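Local coordinates for protein type III effector HopA1 (Pseudomonas syringae pv. tomato str. DC3000, PDB 4RSX) that is a plant-pathogen effector, probably delivered into host cells by type III secretion, whose biochemical activity is uncertain, at residues Q48-F51 / L52-K56; T68-H71 / D72-R75; D79-L82 / D83-I86. All blocks are in the same frame, centred on the assembly; numbering follows the deposited sequence.

Contact 1 of 3, residues Q48-F51 / L52-K56; sequences QEEF and LHTLK
Glu50 O is gripped twice by Thr54, one turn further along helix 45-58. The hydroxyl OG1 of Thr54 lies 2.7 Å from Glu50 O and donates to it, while the backbone N of Thr54 reaches Glu50 O at 3.0 Å with a bent N-H line of 135°. The two donors come from opposite faces of the carbonyl plane, each tilted out of it. The threonine can do this because OG1 stands beside its own backbone N (chi1 -62°), which turns the hydroxyl back along the helix and sends CG2 to the far side. On either side of this pair the regular ladder continues: Leu52 N bonds to Gln48 O, His53 N to Glu49 O, and Leu55 N to Phe51 O, the last at 3.0 Å. The imidazole of His53 also brings CD2 to 3.3 Å from Glu49 O, which lies at the ring edge, and Lys56 NZ lies above one face of that ring, displaced toward the rim.

The inward side is apolar. The ring of Phe51 reaches the following turn, where CE2 meets Leu55 CD1 at 3.8 Å; ring and branched chain cross at a slant. Ring carbon CD2 of Phe51 lies 4.2 Å from Leu52 CD2. Thr124 and Thr127 of helix 123-136 touch Phe51, and Tyr97 of strand 96-101 touches both leucines. The helix is thus amphipathic: apolar groups face helix 123-136 and strand 96-101, Glu49 forms a salt bridge with Lys93, and the buried threonine hydroxyl is satisfied by the carbonyl one turn back.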
ATOM      1  N   GLN A  48       1.182 -12.203 -17.202  1.00 13.48           N
ATOM      2  CA  GLN A  48       2.410 -11.631 -16.625  1.00 14.91           C
ATOM      3  C   GLN A  48       3.273 -10.938 -17.677  1.00 17.53           C
ATOM      4  O   GLN A  48       3.727  -9.801 -17.495  1.00 15.64           O
ATOM      5  CB  GLN A  48       3.209 -12.725 -15.894  1.00 12.44           C
ATOM      6  CG  GLN A  48       2.446 -13.298 -14.692  1.00 14.06           C
ATOM      7  CD  GLN A  48       3.190 -14.403 -13.943  1.00 19.51           C
ATOM      8  OE1 GLN A  48       4.409 -14.342 -13.749  1.00 23.24           O
ATOM      9  NE2 GLN A  48       2.446 -15.410 -13.501  1.00 13.95           N
ATOM     10  N   GLU A  49       3.475 -11.618 -18.798  1.00 21.00           N
ATOM     11  CA  GLU A  49       4.252 -11.044 -19.883  1.00 21.85           C
ATOM     12  C   GLU A  49       3.610  -9.777 -20.445  1.00 19.32           C
ATOM     13  O   GLU A  49       4.305  -8.810 -20.743  1.00 23.30           O
ATOM     14  CB  GLU A  49       4.489 -12.091 -20.981  1.00 20.91           C
ATOM     15  CG  GLU A  49       5.376 -13.260 -20.517  1.00 27.27           C
ATOM     16  CD  GLU A  49       6.849 -12.861 -20.363  1.00 35.49           C
ATOM     17  OE1 GLU A  49       7.235 -11.779 -20.860  1.00 35.87           O
ATOM     18  OE2 GLU A  49       7.623 -13.630 -19.751  1.00 43.58           O
ATOM     19  N   GLU A  50       2.289  -9.783 -20.587  1.00 20.43           N
ATOM     20  CA  GLU A  50       1.547  -8.597 -21.020  1.00 22.81           C
ATOM     21  C   GLU A  50       1.774  -7.452 -20.018  1.00 21.65           C
ATOM     22  O   GLU A  50       1.896  -6.279 -20.394  1.00 20.62           O
ATOM     23  CB  GLU A  50       0.047  -8.932 -21.150  1.00 22.39           C
ATOM     24  CG  GLU A  50      -0.844  -7.755 -21.588  1.00 29.83           C
ATOM     25  CD  GLU A  50      -2.343  -8.015 -21.362  1.00 39.53           C
ATOM     26  OE1 GLU A  50      -2.696  -9.068 -20.781  1.00 39.66           O
ATOM     27  OE2 GLU A  50      -3.174  -7.160 -21.757  1.00 45.54           O
ATOM     28  N   PHE A  51       1.851  -7.810 -18.740  1.00 16.06           N
ATOM     29  CA  PHE A  51       2.083  -6.827 -17.690  1.00 17.74           C
ATOM     30  C   PHE A  51       3.445  -6.144 -17.880  1.00 19.10           C
ATOM     31  O   PHE A  51       3.535  -4.913 -17.929  1.00 18.41           O
ATOM     32  CB  PHE A  51       1.997  -7.496 -16.312  1.00 16.96           C
ATOM     33  CG  PHE A  51       2.076  -6.530 -15.173  1.00 16.11           C
ATOM     34  CD1 PHE A  51       0.918  -5.950 -14.662  1.00 15.47           C
ATOM     35  CD2 PHE A  51       3.300  -6.177 -14.626  1.00 17.09           C
ATOM     36  CE1 PHE A  51       0.982  -5.038 -13.621  1.00 16.90           C
ATOM     37  CE2 PHE A  51       3.371  -5.264 -13.574  1.00 18.10           C
ATOM     38  CZ  PHE A  51       2.213  -4.691 -13.076  1.00 16.96           C
ATOM     39  N   LEU A  52       4.504  -6.940 -18.000  1.00 20.71           N
ATOM     40  CA  LEU A  52       5.841  -6.382 -18.228  1.00 19.10           C
ATOM     41  C   LEU A  52       5.891  -5.542 -19.498  1.00 19.45           C
ATOM     42  O   LEU A  52       6.484  -4.462 -19.516  1.00 16.42           O
ATOM     43  CB  LEU A  52       6.895  -7.489 -18.277  1.00 17.44           C
ATOM     44  CG  LEU A  52       7.007  -8.263 -16.973  1.00 18.52           C
ATOM     45  CD1 LEU A  52       8.132  -9.257 -17.047  1.00 22.62           C
ATOM     46  CD2 LEU A  52       7.209  -7.298 -15.812  1.00 18.12           C
ATOM     47  N   HIS A  53       5.252  -6.018 -20.562  1.00 25.48           N
ATOM     48  CA  HIS A  53       5.274  -5.260 -21.811  1.00 29.51           C
ATOM     49  C   HIS A  53       4.543  -3.926 -21.692  1.00 23.94           C
ATOM     50  O   HIS A  53       4.877  -2.963 -22.386  1.00 26.53           O
ATOM     51  CB  HIS A  53       4.767  -6.100 -22.996  1.00 29.24           C
ATOM     52  CG  HIS A  53       5.838  -6.952 -23.606  1.00 45.71           C
ATOM     53  ND1 HIS A  53       6.677  -6.491 -24.600  1.00 52.06           N
ATOM     54  CD2 HIS A  53       6.236  -8.220 -23.333  1.00 47.83           C
ATOM     55  CE1 HIS A  53       7.534  -7.445 -24.925  1.00 60.43           C
ATOM     56  NE2 HIS A  53       7.289  -8.502 -24.171  1.00 54.34           N
ATOM     57  N   THR A  54       3.563  -3.864 -20.798  1.00 18.04           N
ATOM     58  CA  THR A  54       2.798  -2.637 -20.605  1.00 21.70           C
ATOM     59  C   THR A  54       3.627  -1.629 -19.833  1.00 20.20           C
ATOM     60  O   THR A  54       3.610  -0.441 -20.147  1.00 21.08           O
ATOM     61  CB  THR A  54       1.507  -2.917 -19.839  1.00 22.90           C
ATOM     62  OG1 THR A  54       0.703  -3.817 -20.609  1.00 26.97           O
ATOM     63  CG2 THR A  54       0.733  -1.621 -19.587  1.00 21.67           C
ATOM     64  N   LEU A  55       4.339  -2.116 -18.815  1.00 17.89           N
ATOM     65  CA  LEU A  55       5.279  -1.284 -18.067  1.00 23.07           C
ATOM     66  C   LEU A  55       6.227  -0.576 -19.041  1.00 24.26           C
ATOM     67  O   LEU A  55       6.361   0.650 -19.000  1.00 20.26           O
ATOM     68  CB  LEU A  55       6.077  -2.123 -17.061  1.00 19.40           C
ATOM     69  CG  LEU A  55       5.373  -2.684 -15.820  1.00 21.15           C
ATOM     70  CD1 LEU A  55       6.374  -3.346 -14.865  1.00 20.01           C
ATOM     71  CD2 LEU A  55       4.583  -1.598 -15.092  1.00 18.66           C
ATOM     72  N   LYS A  56       6.840  -1.344 -19.944  1.00 20.22           N
ATOM     73  CA  LYS A  56       7.776  -0.778 -20.919  1.00 20.83           C
ATOM     74  C   LYS A  56       7.086   0.190 -21.868  1.00 21.48           C
ATOM     75  O   LYS A  56       7.656   1.213 -22.240  1.00 23.43           O
ATOM     76  CB  LYS A  56       8.481  -1.883 -21.708  1.00 20.53           C
ATOM     77  CG  LYS A  56       9.421  -2.737 -20.866  1.00 24.10           C
ATOM     78  CD  LYS A  56      10.132  -3.797 -21.709  1.00 31.33           C
ATOM     79  CE  LYS A  56       9.192  -4.912 -22.143  1.00 29.32           C
ATOM     80  NZ  LYS A  56       9.900  -6.016 -22.855  1.00 36.01           N
TER

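Contact 2 of 3, residues T68-H71 / D72-R75; sequences TQDH and DSVR
Asp72, in the first turn of helix 71-75, meets the carboxylate of Asp70 through its CB, 3.8 Å from Asp70 OD2. Its own carboxylate leads off to a long salt bridge, with OD1 3.9 Å from Arg75 NH2, and its backbone O accepts from Asn76 ND2.

Ser73 carries the helix cap. Asp70 is the N-cap residue, and its OD2 takes the backbone N-H of Ser73 at 3.0 Å, with the donor well above the carboxylate plane, 59° out of it. The same oxygen accepts from Ser73 OG at a modelled 2.5 Å, a length to be taken with caution; amide and hydroxyl of a single residue thus share one carboxylate oxygen. Ser73 OG lies beside its own backbone N (chi1 -57°), which brings the two donors to the same acceptor. Methyl CG2 of Thr68 packs on Ser73 CB at 3.8 Å. Behind the cap, Thr68 OG1 accepts from Asp70 N in an ST turn, which probably helps to set the backbone of the capping residue.

Val74 opens the backbone ladder: its N bonds to Asp70 O at 2.9 Å, and its CG2 comes to 3.1 Å from Asp70 O. Arg75 N follows with a nearly straight bond to His71 O. The arginine runs extended from CG to NE and crosses the His71 side chain at a slant, NH1 3.8 Å from His71 NE2, the ring and guanidinium planes 61° apart.

The turn leads out of edge strand 64-68, whose neighbour 96-101 is reached by Gln69 through Arg98 and the backbone of Phe96, while Tyr85 of helix 82-88 packs against Thr68, Asp70 and Ser73.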
ATOM      1  N   THR A  68      12.303   0.099 -11.789  1.00 21.16           N
ATOM      2  CA  THR A  68      12.361  -0.979 -10.809  1.00 21.68           C
ATOM      3  C   THR A  68      12.704  -0.392  -9.452  1.00 20.02           C
ATOM      4  O   THR A  68      13.370   0.646  -9.375  1.00 18.74           O
ATOM      5  CB  THR A  68      13.405  -2.066 -11.180  1.00 26.66           C
ATOM      6  OG1 THR A  68      13.432  -3.077 -10.159  1.00 25.06           O
ATOM      7  CG2 THR A  68      14.810  -1.461 -11.353  1.00 20.90           C
ATOM      8  N   GLN A  69      12.232  -1.043  -8.390  1.00 23.43           N
ATOM      9  CA  GLN A  69      12.597  -0.646  -7.033  1.00 29.16           C
ATOM     10  C   GLN A  69      13.639  -1.583  -6.428  1.00 32.14           C
ATOM     11  O   GLN A  69      13.951  -1.486  -5.242  1.00 36.21           O
ATOM     12  CB  GLN A  69      11.367  -0.581  -6.119  1.00 26.47           C
ATOM     13  CG  GLN A  69      10.484   0.644  -6.337  1.00 29.68           C
ATOM     14  CD  GLN A  69       9.560   0.928  -5.148  1.00 35.20           C
ATOM     15  OE1 GLN A  69       8.884   1.960  -5.103  1.00 38.50           O
ATOM     16  NE2 GLN A  69       9.534   0.014  -4.183  1.00 35.08           N
ATOM     17  N   ASP A  70      14.147  -2.502  -7.243  1.00 30.90           N
ATOM     18  CA  ASP A  70      15.257  -3.379  -6.866  1.00 34.99           C
ATOM     19  C   ASP A  70      16.390  -2.575  -6.196  1.00 35.83           C
ATOM     20  O   ASP A  70      16.899  -1.618  -6.789  1.00 32.46           O
ATOM     21  CB  ASP A  70      15.770  -4.092  -8.129  1.00 29.88           C
ATOM     22  CG  ASP A  70      17.038  -4.880  -7.889  1.00 37.36           C
ATOM     23  OD1 ASP A  70      17.070  -5.703  -6.950  1.00 38.00           O
ATOM     24  OD2 ASP A  70      18.015  -4.664  -8.641  1.00 43.73           O
ATOM     25  N   HIS A  71      16.773  -2.950  -4.972  1.00 34.99           N
ATOM     26  CA  HIS A  71      17.754  -2.167  -4.198  1.00 34.99           C
ATOM     27  C   HIS A  71      19.109  -2.030  -4.891  1.00 37.88           C
ATOM     28  O   HIS A  71      19.686  -0.935  -4.932  1.00 40.16           O
ATOM     29  CB  HIS A  71      17.944  -2.745  -2.786  1.00 38.70           C
ATOM     30  CG  HIS A  71      19.059  -2.105  -2.004  1.00 46.99           C
ATOM     31  ND1 HIS A  71      19.027  -0.788  -1.588  1.00 45.69           N
ATOM     32  CD2 HIS A  71      20.237  -2.609  -1.553  1.00 45.26           C
ATOM     33  CE1 HIS A  71      20.135  -0.508  -0.921  1.00 39.60           C
ATOM     34  NE2 HIS A  71      20.886  -1.595  -0.888  1.00 42.18           N
ATOM     35  N   ASP A  72      19.615  -3.142  -5.424  1.00 39.62           N
ATOM     36  CA  ASP A  72      20.895  -3.157  -6.132  1.00 35.72           C
ATOM     37  C   ASP A  72      20.881  -2.207  -7.334  1.00 36.85           C
ATOM     38  O   ASP A  72      21.826  -1.426  -7.527  1.00 39.09           O
ATOM     39  CB  ASP A  72      21.229  -4.585  -6.584  1.00 39.83           C
ATOM     40  CG  ASP A  72      22.688  -4.749  -7.020  1.00 46.78           C
ATOM     41  OD1 ASP A  72      23.350  -3.753  -7.406  1.00 42.43           O
ATOM     42  OD2 ASP A  72      23.172  -5.902  -6.984  1.00 58.56           O
ATOM     43  N   SER A  73      19.813  -2.275  -8.131  1.00 33.73           N
ATOM     44  CA  SER A  73      19.648  -1.381  -9.285  1.00 31.34           C
ATOM     45  C   SER A  73      19.602   0.072  -8.842  1.00 30.76           C
ATOM     46  O   SER A  73      20.301   0.918  -9.405  1.00 32.72           O
ATOM     47  CB  SER A  73      18.365  -1.704 -10.065  1.00 28.30           C
ATOM     48  OG  SER A  73      18.336  -3.049 -10.495  1.00 28.08           O
ATOM     49  N   VAL A  74      18.772   0.353  -7.836  1.00 28.99           N
ATOM     50  CA  VAL A  74      18.611   1.714  -7.322  1.00 32.16           C
ATOM     51  C   VAL A  74      19.922   2.351  -6.867  1.00 28.97           C
ATOM     52  O   VAL A  74      20.297   3.412  -7.367  1.00 34.49           O
ATOM     53  CB  VAL A  74      17.573   1.794  -6.168  1.00 28.93           C
ATOM     54  CG1 VAL A  74      17.552   3.202  -5.577  1.00 20.28           C
ATOM     55  CG2 VAL A  74      16.180   1.414  -6.669  1.00 20.80           C
ATOM     56  N   ARG A  75      20.621   1.714  -5.932  1.00 31.14           N
ATOM     57  CA  ARG A  75      21.830   2.322  -5.357  1.00 31.07           C
ATOM     58  C   ARG A  75      22.932   2.527  -6.397  1.00 33.03           C
ATOM     59  O   ARG A  75      23.764   3.433  -6.263  1.00 35.72           O
ATOM     60  CB  ARG A  75      22.356   1.501  -4.175  1.00 28.67           C
ATOM     61  CG  ARG A  75      22.866   0.139  -4.584  1.00 29.01           C
ATOM     62  CD  ARG A  75      23.660  -0.542  -3.494  1.00 26.44           C
ATOM     63  NE  ARG A  75      24.130  -1.836  -3.979  1.00 25.88           N
ATOM     64  CZ  ARG A  75      24.459  -2.867  -3.206  1.00 29.95           C
ATOM     65  NH1 ARG A  75      24.397  -2.768  -1.881  1.00 28.18           N
ATOM     66  NH2 ARG A  75      24.848  -4.007  -3.767  1.00 30.34           N
TER

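Contact 3 of 3, residues D79-L82 / D83-I86; sequences DRNL and DKYI
Asn81 is the N-cap residue of helix 82-88, and its side chain reaches the backbone N of Lys84. CB starts 4.2 Å from Lys84 CB, a loose touch. With CG anti to the backbone N (chi1 -167°), the amide is carried forward, and CG closes to 3.5 Å from Lys84 CB. At the tip the two branches part. OD1 accepts from Lys84 N at 3.2 Å; the donor sits above the amide plane, 61° out of it, in a bond that is otherwise fairly straight. ND2 meets Lys84 CB at 3.6 Å, with CD a little farther off, the two side chains crossing at a slant. A water links OD1 to the amide of Asp83, donating to Asn81 OD1 at 3.0 Å and accepting from Asp83 N at 2.9 Å. The backbone carbonyl of Asn81 adds a bond from Tyr85 N and a weak one from Lys84 N.

Leu82, next in sequence, turns to the protein interior. Its O takes Ile86 N, while its CG and CD1 both rest against Ile86 CD1, CG at 4.0 Å, and Val66 and Tyr97 of the adjoining strands touch the leucine from beyond. Lys84 sends NZ on to a salt bridge with Glu88.

The amides of Asp83 and Lys84, with no earlier helical turn to bond to, thus find acceptors in a water and in the asparagine side-chain oxygen. The carboxylate of Asp83 near this end would probably also suit the helix dipole, while Leu82 and Ile86 make an apolar contact on the side facing Tyr97.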
ATOM      1  N   ASP A  79      18.493   1.832 -12.143  1.00 41.22           N
ATOM      2  CA  ASP A  79      17.036   1.713 -12.246  1.00 43.03           C
ATOM      3  C   ASP A  79      16.449   2.588 -13.368  1.00 41.10           C
ATOM      4  O   ASP A  79      15.224   2.703 -13.500  1.00 37.52           O
ATOM      5  CB  ASP A  79      16.370   2.040 -10.903  1.00 35.58           C
ATOM      6  CG  ASP A  79      16.649   3.460 -10.451  1.00 37.35           C
ATOM      7  OD1 ASP A  79      17.715   3.991 -10.825  1.00 38.19           O
ATOM      8  OD2 ASP A  79      15.806   4.043  -9.726  1.00 36.07           O
ATOM      9  N   ARG A  80      17.321   3.188 -14.180  1.00 53.46           N
ATOM     10  CA  ARG A  80      16.881   4.051 -15.277  1.00 53.09           C
ATOM     11  C   ARG A  80      16.824   3.338 -16.638  1.00 51.54           C
ATOM     12  O   ARG A  80      16.666   3.993 -17.670  1.00 58.99           O
ATOM     13  CB  ARG A  80      17.764   5.309 -15.375  1.00 53.21           C
ATOM     14  CG  ARG A  80      18.089   5.970 -14.035  1.00 55.48           C
ATOM     15  CD  ARG A  80      16.837   6.253 -13.206  1.00 49.39           C
ATOM     16  NE  ARG A  80      17.156   6.277 -11.780  1.00 56.97           N
ATOM     17  CZ  ARG A  80      17.358   7.386 -11.069  1.00 61.96           C
ATOM     18  NH1 ARG A  80      17.253   8.577 -11.648  1.00 55.85           N
ATOM     19  NH2 ARG A  80      17.661   7.303  -9.774  1.00 62.71           N
ATOM     20  N   ASN A  81      16.964   2.013 -16.655  1.00 34.85           N
ATOM     21  CA  ASN A  81      16.832   1.260 -17.908  1.00 33.26           C
ATOM     22  C   ASN A  81      15.847   0.106 -17.750  1.00 26.88           C
ATOM     23  O   ASN A  81      16.235  -1.040 -17.519  1.00 23.05           O
ATOM     24  CB  ASN A  81      18.187   0.745 -18.407  1.00 34.89           C
ATOM     25  CG  ASN A  81      18.131   0.234 -19.848  1.00 39.71           C
ATOM     26  OD1 ASN A  81      17.060  -0.117 -20.370  1.00 33.36           O
ATOM     27  ND2 ASN A  81      19.289   0.189 -20.496  1.00 34.01           N
ATOM     28  N   LEU A  82      14.566   0.426 -17.881  1.00 40.32           N
ATOM     29  CA  LEU A  82      13.511  -0.537 -17.606  1.00 37.62           C
ATOM     30  C   LEU A  82      13.629  -1.782 -18.483  1.00 34.53           C
ATOM     31  O   LEU A  82      13.588  -2.916 -17.979  1.00 35.34           O
ATOM     32  CB  LEU A  82      12.145   0.123 -17.794  1.00 32.01           C
ATOM     33  CG  LEU A  82      10.979  -0.784 -17.425  1.00 31.16           C
ATOM     34  CD1 LEU A  82      11.137  -1.262 -15.988  1.00 31.09           C
ATOM     35  CD2 LEU A  82       9.642  -0.067 -17.635  1.00 25.16           C
ATOM     36  N   ASP A  83      13.804  -1.564 -19.785  1.00 28.09           N
ATOM     37  CA  ASP A  83      13.809  -2.669 -20.748  1.00 32.81           C
ATOM     38  C   ASP A  83      14.912  -3.682 -20.460  1.00 29.42           C
ATOM     39  O   ASP A  83      14.702  -4.887 -20.585  1.00 33.85           O
ATOM     40  CB  ASP A  83      13.914  -2.139 -22.185  1.00 30.62           C
ATOM     41  CG  ASP A  83      12.715  -1.298 -22.588  1.00 35.85           C
ATOM     42  OD1 ASP A  83      11.913  -0.922 -21.702  1.00 35.08           O
ATOM     43  OD2 ASP A  83      12.579  -0.995 -23.793  1.00 42.21           O
ATOM     44  N   LYS A  84      16.076  -3.189 -20.048  1.00 30.09           N
ATOM     45  CA  LYS A  84      17.211  -4.056 -19.733  1.00 30.38           C
ATOM     46  C   LYS A  84      16.983  -4.870 -18.466  1.00 34.49           C
ATOM     47  O   LYS A  84      17.304  -6.054 -18.428  1.00 32.90           O
ATOM     48  CB  LYS A  84      18.502  -3.242 -19.604  1.00 40.00           C
ATOM     49  CG  LYS A  84      19.773  -4.093 -19.518  1.00 48.90           C
ATOM     50  CD  LYS A  84      21.023  -3.238 -19.266  1.00 49.71           C
ATOM     51  CE  LYS A  84      22.311  -4.029 -19.498  1.00 54.64           C
ATOM     52  NZ  LYS A  84      22.425  -5.220 -18.614  1.00 59.74           N
ATOM     53  N   TYR A  85      16.431  -4.237 -17.429  1.00 38.55           N
ATOM     54  CA  TYR A  85      16.125  -4.950 -16.182  1.00 33.12           C
ATOM     55  C   TYR A  85      15.137  -6.101 -16.424  1.00 28.87           C
ATOM     56  O   TYR A  85      15.334  -7.221 -15.947  1.00 32.94           O
ATOM     57  CB  TYR A  85      15.586  -3.984 -15.106  1.00 29.09           C
ATOM     58  CG  TYR A  85      15.255  -4.665 -13.789  1.00 28.85           C
ATOM     59  CD1 TYR A  85      16.229  -4.842 -12.813  1.00 25.91           C
ATOM     60  CD2 TYR A  85      13.963  -5.139 -13.525  1.00 28.10           C
ATOM     61  CE1 TYR A  85      15.937  -5.463 -11.609  1.00 29.04           C
ATOM     62  CE2 TYR A  85      13.658  -5.775 -12.316  1.00 24.50           C
ATOM     63  CZ  TYR A  85      14.656  -5.930 -11.366  1.00 30.52           C
ATOM     64  OH  TYR A  85      14.389  -6.551 -10.168  1.00 29.84           O
ATOM     65  N   ILE A  86      14.071  -5.823 -17.167  1.00 30.31           N
ATOM     66  CA  ILE A  86      13.052  -6.840 -17.432  1.00 32.53           C
ATOM     67  C   ILE A  86      13.641  -7.995 -18.247  1.00 35.06           C
ATOM     68  O   ILE A  86      13.305  -9.161 -18.037  1.00 31.33           O
ATOM     69  CB  ILE A  86      11.823  -6.224 -18.146  1.00 26.24           C
ATOM     70  CG1 ILE A  86      11.095  -5.274 -17.190  1.00 24.51           C
ATOM     71  CG2 ILE A  86      10.867  -7.311 -18.651  1.00 24.95           C
ATOM     72  CD1 ILE A  86       9.860  -4.618 -17.781  1.00 21.97           C
TER
HETATM   73  O   HOH W   1      14.291   1.062 -20.841  1.00 33.07           O

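Overall arrangement
The three contacts follow one another along the chain and lie at one end of the effector fragment, their centres about 19 to 23 Å from the centre of the chain. Contact 3 is the middle piece: its centre is about 12 Å from that of contact 1 and 10 Å from that of contact 2. It touches contact 1 through Ile86, whose CG2 lies 3.7 Å from Leu52 CD1, and through Asp83 against Lys56. Tyr85 serves the other side, its CZ 3.3 Å from Thr68 OG1. Contacts 1 and 2 do not meet, their nearest atoms being about 8 Å apart. Helix 82-88 therefore bridges helix 45-58 and the capped turn that follows edge strand 64-68.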